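Local coordinates for protein putative archaeal ammonia monooxygenase subunit B (Candidatus Nitrosocaldus yellowstonii, PDB 4O65) that binds copper through a cupredoxin domain and is probably a subunit of a membrane monooxygenase that oxidises ammonia, at residues L24-E29 with I146-E151; A54-V59 with C116-E121; E17-T22 with L60-R65; N75-L80 with G100-I105; S9-I14 with S68-D73. All blocks are in the same frame, centred on the assembly; numbering follows the deposited sequence.

Contact 1 of 5, residues L24-E29 with I146-E151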
# COMPACT_ATOMS: atom_id res chain seq x y z
N LEU A 24 12.74 -2.80 4.86
CA LEU A 24 12.81 -2.01 3.63
C LEU A 24 13.63 -0.78 3.93
O LEU A 24 13.93 -0.51 5.08
CB LEU A 24 11.41 -1.56 3.27
CG LEU A 24 10.40 -2.68 2.93
CD1 LEU A 24 9.06 -1.98 2.66
CD2 LEU A 24 10.87 -3.38 1.69
N ILE A 25 13.93 -0.00 2.89
CA ILE A 25 14.48 1.35 3.09
C ILE A 25 13.49 2.36 2.50
O ILE A 25 12.54 1.98 1.78
CB ILE A 25 15.90 1.54 2.50
CG1 ILE A 25 15.83 1.43 0.98
CG2 ILE A 25 16.85 0.47 3.08
CD1 ILE A 25 17.20 1.58 0.26
N THR A 26 13.67 3.64 2.80
CA THR A 26 12.71 4.64 2.25
C THR A 26 12.93 4.89 0.77
O THR A 26 14.02 4.58 0.24
CB THR A 26 12.82 5.98 2.98
OG1 THR A 26 14.17 6.45 2.83
CG2 THR A 26 12.54 5.83 4.50
N LYS A 27 11.96 5.49 0.10
CA LYS A 27 12.12 5.86 -1.31
C LYS A 27 13.31 6.82 -1.46
O LYS A 27 14.16 6.65 -2.35
CB LYS A 27 10.85 6.56 -1.85
CG LYS A 27 10.88 6.70 -3.36
CD LYS A 27 9.85 7.68 -3.96
CE LYS A 27 8.39 7.34 -3.75
NZ LYS A 27 7.57 8.33 -4.56
N ALA A 28 13.41 7.79 -0.54
CA ALA A 28 14.58 8.68 -0.58
C ALA A 28 15.92 7.95 -0.40
O ALA A 28 16.93 8.29 -1.10
CB ALA A 28 14.41 9.85 0.42
N GLU A 29 15.97 7.01 0.56
CA GLU A 29 17.24 6.28 0.80
C GLU A 29 17.60 5.47 -0.47
O GLU A 29 18.78 5.43 -0.86
CB GLU A 29 17.13 5.31 1.98
CG GLU A 29 18.47 4.70 2.42
CD GLU A 29 19.46 5.73 2.95
OE1 GLU A 29 20.65 5.44 2.83
OE2 GLU A 29 19.08 6.82 3.47
N ILE A 146 6.94 -4.39 10.03
CA ILE A 146 7.87 -4.05 8.94
C ILE A 146 8.74 -2.91 9.43
O ILE A 146 8.23 -1.86 9.85
CB ILE A 146 7.10 -3.62 7.67
CG1 ILE A 146 6.16 -4.79 7.23
CG2 ILE A 146 8.09 -3.20 6.57
CD1 ILE A 146 5.27 -4.43 6.05
N VAL A 147 10.04 -3.09 9.32
CA VAL A 147 11.00 -2.01 9.73
C VAL A 147 11.47 -1.30 8.47
O VAL A 147 11.97 -1.95 7.55
CB VAL A 147 12.20 -2.59 10.48
CG1 VAL A 147 13.16 -1.47 10.93
CG2 VAL A 147 11.73 -3.37 11.71
N VAL A 148 11.35 0.02 8.46
CA VAL A 148 11.84 0.83 7.33
C VAL A 148 13.00 1.69 7.84
O VAL A 148 12.86 2.43 8.82
CB VAL A 148 10.75 1.74 6.75
CG1 VAL A 148 11.30 2.51 5.53
CG2 VAL A 148 9.47 0.92 6.36
N GLU A 149 14.14 1.58 7.17
CA GLU A 149 15.31 2.41 7.54
C GLU A 149 15.60 3.44 6.48
O GLU A 149 15.19 3.33 5.33
CB GLU A 149 16.54 1.53 7.71
CG GLU A 149 16.33 0.44 8.73
CD GLU A 149 17.58 -0.37 8.92
OE1 GLU A 149 17.96 -1.15 8.02
OE2 GLU A 149 18.20 -0.21 9.97
N GLY A 150 16.36 4.46 6.86
CA GLY A 150 16.82 5.40 5.83
C GLY A 150 16.28 6.80 5.97
O GLY A 150 15.44 7.09 6.84
N GLU A 151 16.75 7.68 5.09
CA GLU A 151 16.41 9.10 5.28
C GLU A 151 14.94 9.34 4.96
O GLU A 151 14.33 8.66 4.09
CB GLU A 151 17.35 10.01 4.50
CG GLU A 151 17.16 9.93 3.02
CD GLU A 151 18.24 10.70 2.26
OE1 GLU A 151 19.26 11.12 2.86
OE2 GLU A 151 18.06 10.87 1.05
O HOH W 1 16.16 -2.00 6.22
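Thr26 and Glu29 both turn their side-chain oxygens onto the backbone of Glu151, one binding its carbonyl and the other its amide. Thr26 OG1 lies between its own backbone N and carbonyl carbon (chi1 59°), and from there it donates to Glu151 O at 2.5 Å, in the plane of that carbonyl. The same oxygen accepts from Glu29 N at 3.0 Å, the N-cap bond of the helix that starts at Lys27, and is held by two bonds. Glu29 CG is anti to its backbone N, the chain bends at chi2 (64°), and OE2 accepts from Glu151 N at 3.0 Å, on the anti side and 22° out of the carboxylate plane. Its CB and CG lie against Gly150 CA. At its backbone conformation a CB on Gly150 would jam against the preceding carbonyl O and run into Glu29 CB. Glu29 OE2 also lies 4.3 Å from Glu151 OE1, a like-charge approach that probably costs some energy, although Arg33 pairs with Glu29 OE1 and Ser38 bonds Glu151 OE2. The Thr26 and Val148 side chains cross at about a right angle, Thr26 CG2 meeting Val148 CG1 at 3.7 Å. Before the cap the backbones pair in parallel: Leu24 N binds Val147 O, Glu149 N binds Leu24 O, and Thr26 N binds Glu149 O. A water bridges Leu24 O and Glu149 OE1. The short strand 23-25 thus edges the mixed sheet beside strand 137-149, Leu24 and Val148 turn inward onto Trp91 of strand 91-97, and helix 27-35 leaves from the strand end.

Contact 2 of 5, residues A54-V59 with C116-E121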
# COMPACT_ATOMS: atom_id res chain seq x y z
N ALA A 54 12.35 -6.22 -6.63
CA ALA A 54 13.68 -6.82 -6.82
C ALA A 54 14.72 -5.75 -7.10
O ALA A 54 15.88 -5.89 -6.69
CB ALA A 54 13.67 -7.87 -7.94
N ARG A 55 14.30 -4.70 -7.79
CA ARG A 55 15.17 -3.55 -8.08
C ARG A 55 15.10 -2.49 -6.96
O ARG A 55 16.12 -1.94 -6.55
CB ARG A 55 14.76 -2.96 -9.42
CG ARG A 55 15.66 -1.81 -9.89
CD ARG A 55 15.36 -1.33 -11.29
NE ARG A 55 16.19 -1.98 -12.32
CZ ARG A 55 15.69 -2.88 -13.14
NH1 ARG A 55 16.43 -3.45 -14.07
NH2 ARG A 55 14.42 -3.19 -13.02
N ARG A 56 13.89 -2.19 -6.51
CA ARG A 56 13.63 -1.06 -5.58
C ARG A 56 13.52 -1.59 -4.17
O ARG A 56 12.55 -2.31 -3.84
CB ARG A 56 12.25 -0.48 -5.94
CG ARG A 56 12.28 0.44 -7.12
CD ARG A 56 10.88 0.97 -7.38
NE ARG A 56 10.41 1.84 -6.28
CZ ARG A 56 9.35 2.61 -6.36
NH1 ARG A 56 8.60 2.55 -7.48
NH2 ARG A 56 9.01 3.43 -5.35
N GLN A 57 14.40 -1.13 -3.28
CA GLN A 57 14.42 -1.65 -1.91
C GLN A 57 13.41 -0.91 -1.03
O GLN A 57 13.34 -1.21 0.15
CB GLN A 57 15.81 -1.47 -1.26
CG GLN A 57 16.72 -2.66 -1.56
CD GLN A 57 17.18 -2.58 -2.97
OE1 GLN A 57 17.77 -1.59 -3.37
NE2 GLN A 57 16.94 -3.67 -3.75
N ASP A 58 12.61 -0.02 -1.61
CA ASP A 58 11.56 0.66 -0.86
C ASP A 58 10.16 0.08 -1.08
O ASP A 58 9.16 0.63 -0.53
CB ASP A 58 11.52 2.18 -1.25
CG ASP A 58 11.17 2.39 -2.69
OD1 ASP A 58 11.71 1.64 -3.57
OD2 ASP A 58 10.40 3.34 -2.96
N VAL A 59 10.07 -1.00 -1.86
CA VAL A 59 8.76 -1.47 -2.31
C VAL A 59 8.30 -2.70 -1.52
O VAL A 59 9.05 -3.65 -1.33
CB VAL A 59 8.76 -1.75 -3.82
CG1 VAL A 59 7.50 -2.50 -4.26
CG2 VAL A 59 8.92 -0.43 -4.57
N CYS A 116 0.72 -2.69 -3.96
CA CYS A 116 2.14 -2.43 -4.14
C CYS A 116 2.34 -1.00 -3.61
O CYS A 116 1.65 -0.10 -4.10
CB CYS A 116 2.53 -2.46 -5.59
SG CYS A 116 4.36 -2.45 -5.73
N LEU A 117 3.26 -0.83 -2.66
CA LEU A 117 3.47 0.47 -1.96
C LEU A 117 4.95 0.78 -1.84
O LEU A 117 5.78 -0.12 -1.87
CB LEU A 117 2.92 0.43 -0.51
CG LEU A 117 1.41 0.15 -0.40
CD1 LEU A 117 1.22 -1.31 -0.00
CD2 LEU A 117 0.78 1.09 0.61
N SER A 118 5.24 2.07 -1.79
CA SER A 118 6.57 2.59 -1.50
C SER A 118 6.61 3.07 -0.03
O SER A 118 5.71 3.82 0.41
CB SER A 118 6.84 3.80 -2.40
OG SER A 118 8.06 4.36 -1.99
N ALA A 119 7.59 2.61 0.74
CA ALA A 119 7.80 3.18 2.08
C ALA A 119 8.43 4.55 1.94
O ALA A 119 9.50 4.71 1.31
CB ALA A 119 8.76 2.28 2.86
N LEU A 120 7.81 5.56 2.57
CA LEU A 120 8.35 6.95 2.48
C LEU A 120 9.18 7.40 3.68
O LEU A 120 10.16 8.20 3.55
CB LEU A 120 7.20 7.94 2.26
CG LEU A 120 6.31 7.74 1.05
CD1 LEU A 120 5.20 8.80 1.02
CD2 LEU A 120 7.13 7.80 -0.23
N GLU A 121 8.85 6.89 4.87
CA GLU A 121 9.47 7.43 6.08
C GLU A 121 9.93 6.32 6.99
O GLU A 121 9.25 5.24 7.07
CB GLU A 121 8.47 8.39 6.81
CG GLU A 121 7.76 9.35 5.88
CD GLU A 121 8.70 10.39 5.24
OE1 GLU A 121 9.81 10.57 5.76
OE2 GLU A 121 8.31 11.02 4.23
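Val59 sets its CG1 against Cys116 SG across the contact at 3.5 Å, while its CG2 lies over one face of the Arg56 guanidinium, 3.2 Å above the plane and toward the rim. The guanidinium grips Asp58 side-on: NE donates to OD1 at 3.0 Å and NH2 to OD2 at 2.8 Å. Both carboxylate oxygens lie near the guanidinium plane, the arrangement of a bidentate salt bridge, and both are approached from the syn side. Asp58 OD2 has a second donor, Ser118 OG at 2.7 Å, which arrives on the anti side and 27° out of the carboxylate plane. Two donors on one buried oxygen would stabilise its negative charge. Ser118 OG reaches it because it stands anti to its backbone N (chi1 174°). The backbone adds Ala119 N to Asp58 O at 2.8 Å, beside the antiparallel non-hydrogen-bonded pair of Val59 with Ser118. Arg56 to Val59 form a type I turn, whose closing bond is weak. This turn brings the chain into strand 59-68, next to strand 110-119. Cys116 is joined by a disulfide to Cys51 in the loop after helix 40-47, Ile94 of strand 91-97 packs on Arg56 and Val59, and Lys27 of helix 27-35 lies against Asp58 and Ser118.

Contact 3 of 5, residues E17-T22 with L60-R65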
# COMPACT_ATOMS: atom_id res chain seq x y z
N GLU A 17 -3.19 -13.54 3.58
CA GLU A 17 -2.41 -12.28 3.42
C GLU A 17 -0.90 -12.62 3.44
O GLU A 17 -0.44 -13.41 4.30
CB GLU A 17 -2.79 -11.37 4.54
CG GLU A 17 -2.07 -10.02 4.50
CD GLU A 17 -2.34 -9.24 5.76
OE1 GLU A 17 -2.83 -8.11 5.66
OE2 GLU A 17 -2.04 -9.75 6.86
N THR A 18 -0.10 -12.06 2.48
CA THR A 18 1.32 -12.34 2.47
C THR A 18 2.01 -11.01 2.26
O THR A 18 1.50 -10.23 1.46
CB THR A 18 1.72 -13.25 1.28
OG1 THR A 18 1.07 -14.51 1.45
CG2 THR A 18 3.22 -13.43 1.27
N PHE A 19 3.14 -10.79 2.94
CA PHE A 19 3.90 -9.56 2.77
C PHE A 19 5.20 -9.97 2.12
O PHE A 19 5.86 -10.96 2.54
CB PHE A 19 4.21 -8.92 4.13
CG PHE A 19 2.99 -8.38 4.83
CD1 PHE A 19 2.14 -9.23 5.54
CD2 PHE A 19 2.69 -7.02 4.75
CE1 PHE A 19 1.01 -8.73 6.18
CE2 PHE A 19 1.54 -6.50 5.38
CZ PHE A 19 0.71 -7.38 6.10
N SER A 20 5.65 -9.17 1.14
CA SER A 20 6.88 -9.58 0.39
C SER A 20 8.17 -9.36 1.19
O SER A 20 9.22 -9.87 0.81
CB SER A 20 6.99 -8.80 -0.93
OG SER A 20 7.06 -7.39 -0.66
N ALA A 21 8.14 -8.50 2.20
CA ALA A 21 9.36 -8.20 2.96
C ALA A 21 9.00 -7.70 4.33
O ALA A 21 7.92 -7.13 4.53
CB ALA A 21 10.16 -7.08 2.24
N THR A 22 9.96 -7.82 5.27
CA THR A 22 9.75 -7.22 6.58
C THR A 22 10.80 -6.15 6.87
O THR A 22 10.75 -5.54 7.93
CB THR A 22 9.85 -8.26 7.70
OG1 THR A 22 11.14 -8.89 7.61
CG2 THR A 22 8.69 -9.28 7.60
N LEU A 60 7.05 -2.63 -1.11
CA LEU A 60 6.31 -3.74 -0.44
C LEU A 60 5.19 -4.20 -1.32
O LEU A 60 4.38 -3.36 -1.78
CB LEU A 60 5.69 -3.18 0.89
CG LEU A 60 4.81 -4.23 1.63
CD1 LEU A 60 5.67 -5.40 2.15
CD2 LEU A 60 4.18 -3.46 2.81
N ILE A 61 5.08 -5.53 -1.49
CA ILE A 61 3.91 -6.14 -2.08
C ILE A 61 3.13 -6.91 -1.00
O ILE A 61 3.71 -7.71 -0.25
CB ILE A 61 4.32 -7.15 -3.19
CG1 ILE A 61 5.05 -6.40 -4.36
CG2 ILE A 61 3.07 -7.87 -3.74
CD1 ILE A 61 5.59 -7.38 -5.44
N VAL A 62 1.81 -6.67 -0.96
CA VAL A 62 0.96 -7.43 -0.04
C VAL A 62 -0.06 -8.11 -0.94
O VAL A 62 -0.73 -7.42 -1.76
CB VAL A 62 0.21 -6.49 0.97
CG1 VAL A 62 -0.61 -7.37 1.97
CG2 VAL A 62 1.21 -5.56 1.67
N THR A 63 -0.23 -9.41 -0.76
CA THR A 63 -1.22 -10.11 -1.56
C THR A 63 -2.15 -10.90 -0.65
O THR A 63 -1.79 -11.15 0.51
CB THR A 63 -0.59 -11.09 -2.59
OG1 THR A 63 0.35 -11.96 -1.90
CG2 THR A 63 0.20 -10.29 -3.68
N GLY A 64 -3.32 -11.26 -1.18
CA GLY A 64 -4.28 -12.09 -0.40
C GLY A 64 -5.54 -12.31 -1.19
O GLY A 64 -5.55 -12.11 -2.42
N ARG A 65 -6.62 -12.72 -0.51
CA ARG A 65 -7.84 -12.96 -1.23
C ARG A 65 -8.94 -12.40 -0.34
O ARG A 65 -8.85 -12.51 0.88
CB ARG A 65 -8.12 -14.50 -1.37
CG ARG A 65 -7.13 -15.35 -2.15
CD ARG A 65 -7.67 -16.84 -2.25
NE ARG A 65 -7.87 -17.35 -0.87
CZ ARG A 65 -8.91 -18.07 -0.41
NH1 ARG A 65 -9.90 -18.46 -1.22
NH2 ARG A 65 -8.94 -18.45 0.86
O HOH W 2 2.96 -10.61 -1.28
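Ile61 N donates to Ser20 OG at 2.8 Å, almost straight at 172°, a side-chain bond that carries the pairing on after strand 17-19 ends. The hydroxyl reaches that amide by lying between its own backbone N and carbonyl carbon (chi1 60°). The backbone N of the same serine donates to Ile61 O at 2.8 Å, so both main-chain polar atoms of Ile61 are used by Ser20. Farther along, Thr18 and Thr63 form the antiparallel hydrogen-bonded pair: Thr18 N to Thr63 O, and Thr63 N to Thr18 O at 2.9 Å. A water donates to Thr18 O and is hydrogen-bonded to Thr63 OG1, on the face where both threonines lie. On the other face the Phe19 ring runs alongside Val62, the two side chains pointing the same way. Val62 CG2 meets Phe19 CD2 at 3.7 Å, while CG1 of the same valine stands over one ring face, 4.1 Å above it and toward the rim. Leu60 CD1 approaches the ring edge instead, near its plane. The segment axes run antiparallel at 167°. Strand 12-19 is an outer strand of its four-stranded sheet, and strand 59-68 separates it from 110-119. Phe19 and Val62 face the other sheet of the cupredoxin sandwich, touching Ala127 and Thr129 of strand 123-133, which also carries the copper ligands His126 and His128, and Glu17 OE1 bonds Thr129 OG1.

Contact 4 of 5, residues N75-L80 with G100-I105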
# COMPACT_ATOMS: atom_id res chain seq x y z
N ASN A 75 -19.68 -3.45 -2.75
CA ASN A 75 -18.65 -2.52 -3.26
C ASN A 75 -17.62 -2.26 -2.16
O ASN A 75 -18.00 -2.16 -1.00
CB ASN A 75 -19.24 -1.17 -3.67
CG ASN A 75 -20.11 -1.32 -4.88
OD1 ASN A 75 -19.85 -2.20 -5.68
ND2 ASN A 75 -21.18 -0.55 -4.96
N ALA A 76 -16.36 -2.21 -2.55
CA ALA A 76 -15.27 -2.08 -1.58
C ALA A 76 -14.05 -1.36 -2.14
O ALA A 76 -13.87 -1.25 -3.36
CB ALA A 76 -14.89 -3.47 -1.09
N TRP A 77 -13.20 -0.87 -1.23
CA TRP A 77 -11.86 -0.40 -1.59
C TRP A 77 -10.86 -0.89 -0.55
O TRP A 77 -11.25 -1.30 0.57
CB TRP A 77 -11.83 1.11 -1.72
CG TRP A 77 -12.24 1.89 -0.49
CD1 TRP A 77 -11.41 2.50 0.46
CD2 TRP A 77 -13.60 2.22 -0.10
NE1 TRP A 77 -12.18 3.14 1.42
CE2 TRP A 77 -13.50 3.01 1.12
CE3 TRP A 77 -14.87 1.91 -0.60
CZ2 TRP A 77 -14.64 3.47 1.80
CZ3 TRP A 77 -16.00 2.38 0.09
CH2 TRP A 77 -15.87 3.15 1.26
N ILE A 78 -9.59 -0.93 -0.95
CA ILE A 78 -8.58 -1.54 -0.16
C ILE A 78 -7.43 -0.58 0.10
O ILE A 78 -7.13 0.27 -0.73
CB ILE A 78 -8.12 -2.82 -0.89
CG1 ILE A 78 -7.21 -3.66 -0.03
CG2 ILE A 78 -7.51 -2.53 -2.29
CD1 ILE A 78 -7.41 -5.10 -0.52
N SER A 79 -6.81 -0.67 1.28
CA SER A 79 -5.72 0.20 1.59
C SER A 79 -4.81 -0.53 2.56
O SER A 79 -5.08 -1.68 2.87
CB SER A 79 -6.22 1.52 2.16
OG SER A 79 -7.01 1.33 3.33
N LEU A 80 -3.77 0.16 3.02
CA LEU A 80 -2.86 -0.42 4.03
C LEU A 80 -3.02 0.38 5.29
O LEU A 80 -2.86 1.66 5.29
CB LEU A 80 -1.42 -0.41 3.51
CG LEU A 80 -0.42 -1.16 4.41
CD1 LEU A 80 -0.54 -2.64 4.15
CD2 LEU A 80 0.98 -0.64 4.15
N GLY A 100 -9.81 -0.46 -9.82
CA GLY A 100 -10.68 0.75 -9.65
C GLY A 100 -10.57 1.36 -8.23
O GLY A 100 -10.13 0.67 -7.32
N ASN A 101 -10.95 2.63 -8.06
CA ASN A 101 -11.08 3.27 -6.73
C ASN A 101 -12.03 2.47 -5.82
O ASN A 101 -11.82 2.39 -4.61
CB ASN A 101 -11.65 4.69 -6.86
CG ASN A 101 -10.72 5.64 -7.59
OD1 ASN A 101 -10.92 5.93 -8.78
ND2 ASN A 101 -9.71 6.14 -6.89
N VAL A 102 -13.09 1.95 -6.42
CA VAL A 102 -14.02 1.00 -5.76
C VAL A 102 -14.17 -0.20 -6.70
O VAL A 102 -14.16 -0.05 -7.95
CB VAL A 102 -15.36 1.71 -5.53
CG1 VAL A 102 -16.40 0.79 -4.98
CG2 VAL A 102 -15.19 2.93 -4.63
N PHE A 103 -14.28 -1.40 -6.15
CA PHE A 103 -14.53 -2.58 -7.00
C PHE A 103 -15.63 -3.45 -6.42
O PHE A 103 -16.05 -3.25 -5.25
CB PHE A 103 -13.25 -3.38 -7.19
CG PHE A 103 -12.60 -3.78 -5.89
CD1 PHE A 103 -13.00 -4.97 -5.25
CD2 PHE A 103 -11.62 -2.98 -5.30
CE1 PHE A 103 -12.43 -5.33 -4.02
CE2 PHE A 103 -11.05 -3.35 -4.06
CZ PHE A 103 -11.45 -4.55 -3.45
N THR A 104 -16.09 -4.43 -7.19
CA THR A 104 -17.16 -5.30 -6.72
C THR A 104 -16.63 -6.60 -6.14
O THR A 104 -15.74 -7.24 -6.74
CB THR A 104 -18.13 -5.68 -7.88
OG1 THR A 104 -18.69 -4.47 -8.37
CG2 THR A 104 -19.26 -6.60 -7.39
N ILE A 105 -17.22 -7.00 -5.02
CA ILE A 105 -16.94 -8.31 -4.50
C ILE A 105 -18.19 -9.15 -4.68
O ILE A 105 -19.23 -8.85 -4.09
CB ILE A 105 -16.55 -8.27 -3.00
CG1 ILE A 105 -15.32 -7.38 -2.83
CG2 ILE A 105 -16.24 -9.70 -2.53
CD1 ILE A 105 -14.93 -7.15 -1.39
O HOH W 3 -17.69 -1.41 -7.91
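Phe103 turns its ring across Ala76 where the short edge strand 103-105 joins the five-stranded sheet of the cupredoxin fold. From CB, its CG lies between the backbone N and carbonyl carbon (chi1 55°). Ala76 O sits 3.4 Å above one face of the Phe103 ring toward the rim, nearest CD2, with CG, CE2 and CZ farther from it. CE2 goes on to Trp77 CA and, at the ring edge near its plane, Ile78 CG2 at 4.0 Å. Farther round the rim, and on the same side of the ring plane as Ala76 O, CE1 comes within 4.3 Å of Ala76 CB, which also packs on Ile105 CD1. Ala76 O is meanwhile the acceptor for Phe103 N at 2.8 Å, and Ala76 N donates to Phe103 O at 2.9 Å, an antiparallel hydrogen-bonded pair. The short segment axes cross at 115°, consistent with pairing limited to Asn75-Thr104 and Ala76-Phe103. On the opposite face of the sheet from Ala76 and Phe103, Asn75 CB meets Val102 CG1, and the Trp77 and Val102 side chains lie side by side. Strand 123-133 flanks 74-81 on its other edge. Beyond the pair, a water donates to Asn75 OD1 at 3.2 Å and lies 3.3 Å from Thr104 OG1.

Contact 5 of 5, residues S9-I14 with S68-D73. With SO4 (sulfate ion), chain C.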
# COMPACT_ATOMS: atom_id res chain seq x y z
N SER A 9 -13.93 -8.23 9.24
CA SER A 9 -15.35 -8.09 8.96
C SER A 9 -15.99 -9.48 8.89
O SER A 9 -15.35 -10.43 8.42
CB SER A 9 -15.54 -7.40 7.62
OG SER A 9 -16.92 -7.37 7.27
N ARG A 10 -17.21 -9.61 9.38
CA ARG A 10 -17.98 -10.85 9.16
C ARG A 10 -18.57 -10.93 7.77
O ARG A 10 -18.97 -12.05 7.32
CB ARG A 10 -19.13 -10.95 10.15
CG ARG A 10 -18.71 -10.94 11.63
CD ARG A 10 -17.35 -11.54 11.96
NE ARG A 10 -17.15 -11.49 13.41
CZ ARG A 10 -16.03 -11.18 14.08
NH1 ARG A 10 -14.89 -10.82 13.46
NH2 ARG A 10 -16.08 -11.21 15.41
N PHE A 11 -18.56 -9.81 7.05
CA PHE A 11 -19.16 -9.76 5.71
C PHE A 11 -18.18 -10.26 4.65
O PHE A 11 -18.58 -10.98 3.73
CB PHE A 11 -19.60 -8.36 5.34
CG PHE A 11 -20.93 -7.92 5.94
CD1 PHE A 11 -21.31 -8.30 7.23
CD2 PHE A 11 -21.76 -7.02 5.24
CE1 PHE A 11 -22.54 -7.86 7.78
CE2 PHE A 11 -22.97 -6.59 5.78
CZ PHE A 11 -23.36 -7.00 7.06
N VAL A 12 -16.92 -9.83 4.73
CA VAL A 12 -15.89 -10.25 3.73
C VAL A 12 -14.62 -10.46 4.53
O VAL A 12 -14.17 -9.54 5.24
CB VAL A 12 -15.64 -9.17 2.61
CG1 VAL A 12 -14.51 -9.64 1.65
CG2 VAL A 12 -16.92 -8.79 1.84
N LYS A 13 -14.02 -11.65 4.42
CA LYS A 13 -12.78 -11.95 5.17
C LYS A 13 -11.58 -11.68 4.30
O LYS A 13 -11.62 -11.92 3.09
CB LYS A 13 -12.79 -13.43 5.60
CG LYS A 13 -11.71 -13.75 6.62
CD LYS A 13 -11.97 -15.07 7.41
CE LYS A 13 -10.81 -15.21 8.41
NZ LYS A 13 -10.63 -16.59 8.91
N ILE A 14 -10.51 -11.22 4.91
CA ILE A 14 -9.22 -11.01 4.20
C ILE A 14 -8.40 -12.26 4.54
O ILE A 14 -8.04 -12.49 5.72
CB ILE A 14 -8.54 -9.77 4.79
CG1 ILE A 14 -9.40 -8.53 4.43
CG2 ILE A 14 -7.06 -9.64 4.28
CD1 ILE A 14 -8.91 -7.30 5.26
N SER A 68 -16.08 -13.34 0.24
CA SER A 68 -17.41 -12.84 0.67
C SER A 68 -18.22 -13.90 1.39
O SER A 68 -18.27 -15.05 0.94
CB SER A 68 -18.21 -12.36 -0.56
OG SER A 68 -19.58 -12.10 -0.24
N GLN A 69 -18.84 -13.51 2.50
CA GLN A 69 -19.75 -14.36 3.26
C GLN A 69 -21.19 -13.89 3.20
O GLN A 69 -22.06 -14.40 3.92
CB GLN A 69 -19.25 -14.44 4.70
CG GLN A 69 -17.80 -14.97 4.68
CD GLN A 69 -17.27 -15.37 6.04
OE1 GLN A 69 -17.13 -14.53 6.96
NE2 GLN A 69 -16.95 -16.66 6.18
N VAL A 70 -21.48 -12.97 2.29
CA VAL A 70 -22.86 -12.44 2.17
C VAL A 70 -23.48 -12.86 0.83
O VAL A 70 -22.78 -13.29 -0.09
CB VAL A 70 -22.93 -10.89 2.28
CG1 VAL A 70 -22.31 -10.38 3.59
CG2 VAL A 70 -22.20 -10.26 1.13
N LYS A 71 -24.78 -12.71 0.72
CA LYS A 71 -25.47 -13.23 -0.46
C LYS A 71 -25.38 -12.32 -1.66
O LYS A 71 -25.44 -12.78 -2.79
CB LYS A 71 -26.90 -13.58 -0.08
CG LYS A 71 -26.88 -14.64 1.00
CD LYS A 71 -28.27 -14.90 1.56
CE LYS A 71 -28.23 -16.15 2.41
NZ LYS A 71 -29.61 -16.59 2.78
N GLN A 72 -25.12 -11.04 -1.45
CA GLN A 72 -25.22 -10.15 -2.56
C GLN A 72 -23.88 -9.53 -2.83
O GLN A 72 -23.00 -9.58 -1.95
CB GLN A 72 -26.25 -9.06 -2.27
CG GLN A 72 -25.79 -8.13 -1.17
CD GLN A 72 -26.92 -7.27 -0.69
OE1 GLN A 72 -27.61 -7.64 0.25
NE2 GLN A 72 -27.18 -6.17 -1.41
N ASP A 73 -23.73 -8.96 -4.02
CA ASP A 73 -22.53 -8.19 -4.37
C ASP A 73 -22.34 -6.98 -3.46
O ASP A 73 -23.32 -6.33 -3.04
CB ASP A 73 -22.60 -7.69 -5.81
CG ASP A 73 -22.59 -8.83 -6.83
OD1 ASP A 73 -22.48 -10.03 -6.47
OD2 ASP A 73 -22.70 -8.50 -8.03
S SO4 C . -19.71 -12.86 15.73
O1 SO4 C . -19.70 -11.61 14.98
O2 SO4 C . -20.79 -12.83 16.78
O3 SO4 C . -19.96 -13.97 14.76
O4 SO4 C . -18.38 -13.06 16.36
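Phe11 and Gln69 meet where each segment carries an ST turn, with a single backbone bond joining them. Gln69 N donates to Phe11 O at 2.8 Å and 169°. Ser9 OG accepts from Phe11 N at 2.9 Å, and Ser68 OG does the same for Val70 N at 3.3 Å, so each turn is shaped by its own serine; Ser68 OG is also bonded by Gly108 N. Across the contact, Val70 CG1 stands anti to its carbonyl carbon (chi1 -57°) and reaches Phe11 CG at 3.7 Å. The two side chains slant across each other, CG1 meeting the ring at CG and CD2 and lying oblique to it. Val12 CG2 touches Ser68 CA at 4.2 Å, in an antiparallel non-hydrogen-bonded pair. On the outer side, the Arg10 guanidinium takes a sulfate at its edge: NE donates to O1 at 3.0 Å and NH2 to O4 at 3.1 Å. This sulfate probably came from the crystallisation liquor. Here the start of strand 12-19 meets the loop leaving strand 59-68 on the way to strand 74-81; Val12 packs inward on Leu131 and Ile133 of strand 123-133, and Ile105 of strand 103-105 touches both Val12 and Ser68.

Overall arrangement
Contact 2 is the buried one, contact 3 lies at the surface, and contacts 1, 4 and 5 are partly buried. Contacts 3 and 5 share strand 12-19: contact 3 pairs it with 59-68, contact 5 with that strand's end and the loop after it; contact 2 brings in 110-119 of the same sheet. Contacts 1 and 4 occupy the two outer strands of the other sheet. Chemistry follows place: a salt bridge in contact 2, capping in contact 1, an aromatic over a carbonyl in contact 4, serine-shaped turns in contact 5, and in contact 3 antiparallel backbone bonds extended by a serine hydroxyl, with water on the threonine side and Phe19-Val62 packing on the other.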